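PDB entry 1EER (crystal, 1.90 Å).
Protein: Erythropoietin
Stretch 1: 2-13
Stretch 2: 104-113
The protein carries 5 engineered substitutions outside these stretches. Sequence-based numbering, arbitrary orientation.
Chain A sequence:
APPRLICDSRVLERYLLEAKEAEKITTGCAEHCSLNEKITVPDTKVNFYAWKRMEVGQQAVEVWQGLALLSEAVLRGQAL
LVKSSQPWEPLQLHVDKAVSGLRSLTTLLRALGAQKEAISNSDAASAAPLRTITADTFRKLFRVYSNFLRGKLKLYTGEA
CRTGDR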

# COMPACT_ATOMS: atom_id res chain seq x y z
N PRO A 2 8.02 2.76 -18.72
CA PRO A 2 7.00 2.79 -17.66
C PRO A 2 5.81 3.70 -17.99
O PRO A 2 5.90 4.92 -17.87
CB PRO A 2 7.77 3.28 -16.43
CG PRO A 2 9.22 2.91 -16.70
CD PRO A 2 9.37 2.54 -18.16
N PRO A 3 4.68 3.10 -18.43
CA PRO A 3 3.42 3.76 -18.79
C PRO A 3 2.88 4.83 -17.81
O PRO A 3 1.67 4.97 -17.64
CB PRO A 3 2.44 2.59 -18.96
CG PRO A 3 3.31 1.44 -19.36
CD PRO A 3 4.62 1.64 -18.64
N ARG A 4 3.79 5.57 -17.19
CA ARG A 4 3.46 6.63 -16.25
C ARG A 4 2.72 6.22 -14.97
O ARG A 4 2.37 5.06 -14.76
CB ARG A 4 2.69 7.74 -16.97
CG ARG A 4 3.09 7.93 -18.43
CD ARG A 4 3.94 9.17 -18.65
NE ARG A 4 4.59 9.13 -19.96
CZ ARG A 4 4.10 9.67 -21.07
NH1 ARG A 4 2.94 10.31 -21.05
NH2 ARG A 4 4.77 9.57 -22.22
N LEU A 5 2.52 7.23 -14.12
CA LEU A 5 1.87 7.17 -12.81
C LEU A 5 1.43 5.85 -12.18
O LEU A 5 1.76 5.61 -11.02
CB LEU A 5 0.71 8.16 -12.78
CG LEU A 5 1.15 9.62 -12.92
CD1 LEU A 5 1.07 10.04 -14.37
CD2 LEU A 5 0.28 10.51 -12.08
N ILE A 6 0.69 5.01 -12.88
CA ILE A 6 0.26 3.76 -12.25
C ILE A 6 1.38 2.73 -12.21
O ILE A 6 1.32 1.77 -11.44
CB ILE A 6 -0.99 3.14 -12.94
CG1 ILE A 6 -1.79 2.35 -11.90
CG2 ILE A 6 -0.58 2.27 -14.11
CD1 ILE A 6 -3.09 1.77 -12.43
N CYS A 7 2.40 2.95 -13.03
CA CYS A 7 3.54 2.05 -13.07
C CYS A 7 4.48 2.30 -11.91
O CYS A 7 5.51 1.63 -11.78
CB CYS A 7 4.27 2.21 -14.40
SG CYS A 7 3.31 1.46 -15.74
N ASP A 8 4.13 3.27 -11.08
CA ASP A 8 4.93 3.59 -9.91
C ASP A 8 4.24 2.86 -8.77
O ASP A 8 3.17 3.27 -8.30
CB ASP A 8 4.95 5.09 -9.66
CG ASP A 8 5.77 5.48 -8.44
OD1 ASP A 8 5.75 4.74 -7.43
OD2 ASP A 8 6.45 6.52 -8.49
N SER A 9 4.84 1.75 -8.35
CA SER A 9 4.30 0.93 -7.28
C SER A 9 3.68 1.73 -6.12
O SER A 9 2.55 1.47 -5.72
CB SER A 9 5.39 0.01 -6.74
OG SER A 9 5.36 -1.23 -7.41
N ARG A 10 4.44 2.68 -5.59
CA ARG A 10 3.99 3.50 -4.46
C ARG A 10 2.69 4.23 -4.75
O ARG A 10 1.87 4.44 -3.85
CB ARG A 10 5.06 4.54 -4.09
CG ARG A 10 6.44 3.98 -3.73
CD ARG A 10 6.46 2.47 -3.61
NE ARG A 10 6.64 2.02 -2.24
CZ ARG A 10 6.40 0.78 -1.83
NH1 ARG A 10 5.96 -0.13 -2.69
NH2 ARG A 10 6.59 0.45 -0.56
N VAL A 11 2.50 4.62 -6.00
CA VAL A 11 1.29 5.33 -6.39
C VAL A 11 0.10 4.39 -6.29
O VAL A 11 -0.91 4.73 -5.69
CB VAL A 11 1.40 5.88 -7.84
CG1 VAL A 11 0.09 6.58 -8.25
CG2 VAL A 11 2.58 6.85 -7.92
N LEU A 12 0.22 3.20 -6.87
CA LEU A 12 -0.87 2.24 -6.83
C LEU A 12 -1.06 1.70 -5.42
O LEU A 12 -2.18 1.48 -4.97
CB LEU A 12 -0.60 1.10 -7.80
CG LEU A 12 -1.51 -0.12 -7.67
CD1 LEU A 12 -2.98 0.30 -7.62
CD2 LEU A 12 -1.25 -1.05 -8.84
N GLU A 13 0.06 1.51 -4.72
CA GLU A 13 0.03 0.98 -3.36
C GLU A 13 -0.80 1.79 -2.38
O GLU A 13 -1.36 1.23 -1.44
CB GLU A 13 1.45 0.85 -2.82
CG GLU A 13 1.51 0.31 -1.40
CD GLU A 13 2.80 -0.43 -1.10
OE1 GLU A 13 3.04 -1.51 -1.69
OE2 GLU A 13 3.58 0.07 -0.27
N SER A 104 -9.80 7.43 -9.25
CA SER A 104 -8.42 7.67 -9.66
C SER A 104 -7.87 6.46 -10.40
O SER A 104 -7.24 6.59 -11.46
CB SER A 104 -7.57 7.97 -8.43
OG SER A 104 -8.03 9.15 -7.79
N LEU A 105 -8.11 5.27 -9.86
CA LEU A 105 -7.63 4.04 -10.48
C LEU A 105 -8.20 3.88 -11.89
O LEU A 105 -7.48 3.45 -12.80
CB LEU A 105 -8.00 2.83 -9.61
CG LEU A 105 -7.29 2.83 -8.26
CD1 LEU A 105 -7.93 1.82 -7.32
CD2 LEU A 105 -5.81 2.52 -8.47
N THR A 106 -9.47 4.22 -12.07
CA THR A 106 -10.11 4.12 -13.38
C THR A 106 -9.38 4.99 -14.41
O THR A 106 -9.15 4.57 -15.55
CB THR A 106 -11.57 4.59 -13.35
OG1 THR A 106 -12.32 3.78 -12.44
CG2 THR A 106 -12.18 4.51 -14.74
N THR A 107 -9.04 6.21 -14.01
CA THR A 107 -8.35 7.13 -14.90
C THR A 107 -6.95 6.59 -15.14
O THR A 107 -6.46 6.58 -16.27
CB THR A 107 -8.25 8.55 -14.28
OG1 THR A 107 -9.57 9.10 -14.12
CG2 THR A 107 -7.44 9.47 -15.17
N LEU A 108 -6.32 6.11 -14.07
CA LEU A 108 -4.97 5.55 -14.13
C LEU A 108 -4.87 4.34 -15.07
O LEU A 108 -3.91 4.23 -15.85
CB LEU A 108 -4.53 5.16 -12.71
CG LEU A 108 -3.37 5.94 -12.06
CD1 LEU A 108 -3.28 7.36 -12.61
CD2 LEU A 108 -3.58 5.95 -10.56
N LEU A 109 -5.85 3.45 -15.00
CA LEU A 109 -5.87 2.24 -15.82
C LEU A 109 -6.01 2.53 -17.31
O LEU A 109 -5.33 1.92 -18.14
CB LEU A 109 -7.03 1.34 -15.41
CG LEU A 109 -6.68 -0.06 -14.95
CD1 LEU A 109 -5.36 -0.04 -14.19
CD2 LEU A 109 -7.80 -0.58 -14.08
N ARG A 110 -6.91 3.45 -17.63
CA ARG A 110 -7.15 3.82 -19.01
C ARG A 110 -5.87 4.29 -19.67
O ARG A 110 -5.56 3.90 -20.78
CB ARG A 110 -8.20 4.93 -19.07
CG ARG A 110 -8.30 5.62 -20.42
CD ARG A 110 -9.40 6.66 -20.41
NE ARG A 110 -10.59 6.16 -19.73
CZ ARG A 110 -11.34 6.90 -18.93
NH1 ARG A 110 -11.03 8.17 -18.71
NH2 ARG A 110 -12.41 6.36 -18.34
N ALA A 111 -5.14 5.15 -18.97
CA ALA A 111 -3.89 5.67 -19.49
C ALA A 111 -2.96 4.51 -19.77
O ALA A 111 -2.11 4.58 -20.65
CB ALA A 111 -3.26 6.62 -18.49
N LEU A 112 -3.15 3.43 -19.01
CA LEU A 112 -2.34 2.23 -19.16
C LEU A 112 -2.78 1.45 -20.40
O LEU A 112 -2.09 0.53 -20.84
CB LEU A 112 -2.49 1.35 -17.91
CG LEU A 112 -1.29 0.61 -17.31
CD1 LEU A 112 -1.77 -0.72 -16.78
CD2 LEU A 112 -0.18 0.41 -18.33
N GLY A 113 -3.92 1.82 -20.97
CA GLY A 113 -4.41 1.15 -22.16
C GLY A 113 -5.42 0.07 -21.88
O GLY A 113 -5.87 -0.62 -22.80

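The contact between these two stretches is wholly apolar. No hydrogen bond crosses it, and about 401 Å² of surface is buried, both sides summed. What holds it together is the fit of side chains, so their conformations matter most.

Ile6 is the center. It gives up more area to the other stretch than any other residue here, and its CA lies 5.8 Å from the CA of Leu108. It sits in a short 3-10 segment, with its CA-to-CB bond pointing toward the helix of the second stretch. Both chi angles are t, so the chain through CG1 to CD1 is extended. That extension carries Ile6 CD1 to 3.7 Å from Leu108 CB and 3.4 Å from Leu109 CD1. The other branch is also used: Ile6 CG2 lies 3.7 Å from Leu112 CG. One side chain thus touches three leucines.

Leu108 points toward the first stretch and meets it with both methyls. Leu108 CD1 is 4.1 Å from Leu5 CB, and Leu108 CD2 is 4.4 Å from Val11 CG1. Its chi1 of -113° and chi2 of 27° both fall between the usual wells. Leu5 has a regular m chi1, but its chi2 of 95° is off-well. Val11 is t and its CA-to-CB bond runs sideways; at 4.4 Å from Leu108 CD2, its CG1 makes a loose contact.

Leu109 starts away from the first stretch, yet its end comes nearer. Its chi1 of -121° is off-well and its chi2 is p. In this conformation CD1 reaches Ile6, although the CA-to-CB bond does not aim there.

Leu112 closes the contact near the chain start. Its CA-to-CB bond runs sideways, and the end of the side chain comes nearer. Chi1 is -140° and chi2 is -144°, neither in a standard well. Leu112 CD2 lies 3.5 Å from Pro3 CB. The same methyl is 4.5 Å from Cys7 SG, a marginal contact; the cysteine is bonded covalently elsewhere in the structure. The Pro3 ring has C-gamma exo pucker, and its CA-to-CB bond points toward the second stretch.

Leu12 and Leu105 pair at the other end. Their CA atoms are 7.9 Å apart, and both CA-to-CB bonds run sideways. The ends close the gap, with Leu12 CD1 3.7 Å from Leu105 CD2. Both rotamers are regular: t, p for Leu12 and m, t for Leu105.

No polar side chain bridges the two stretches. Two interactions within the first stretch are worth noting. Asp8 is the N-cap of the first helix. Its t chi1 places OD1 3.1 Å from Arg10 N, a weak capping bond. Arg10 NH2 lies 3.0 Å from Glu13 OE2, a salt bridge of charges only, since the oxygen is well out of the guanidinium plane. In the second stretch Thr106 points away from the contact. Gly113 ends the last turn in a Schellman motif, with Gly113 N bonded to Arg110 O at 2.7 Å. Its phi of 97° calls for glycine, because a CB would jam against the carbonyl O of Leu112.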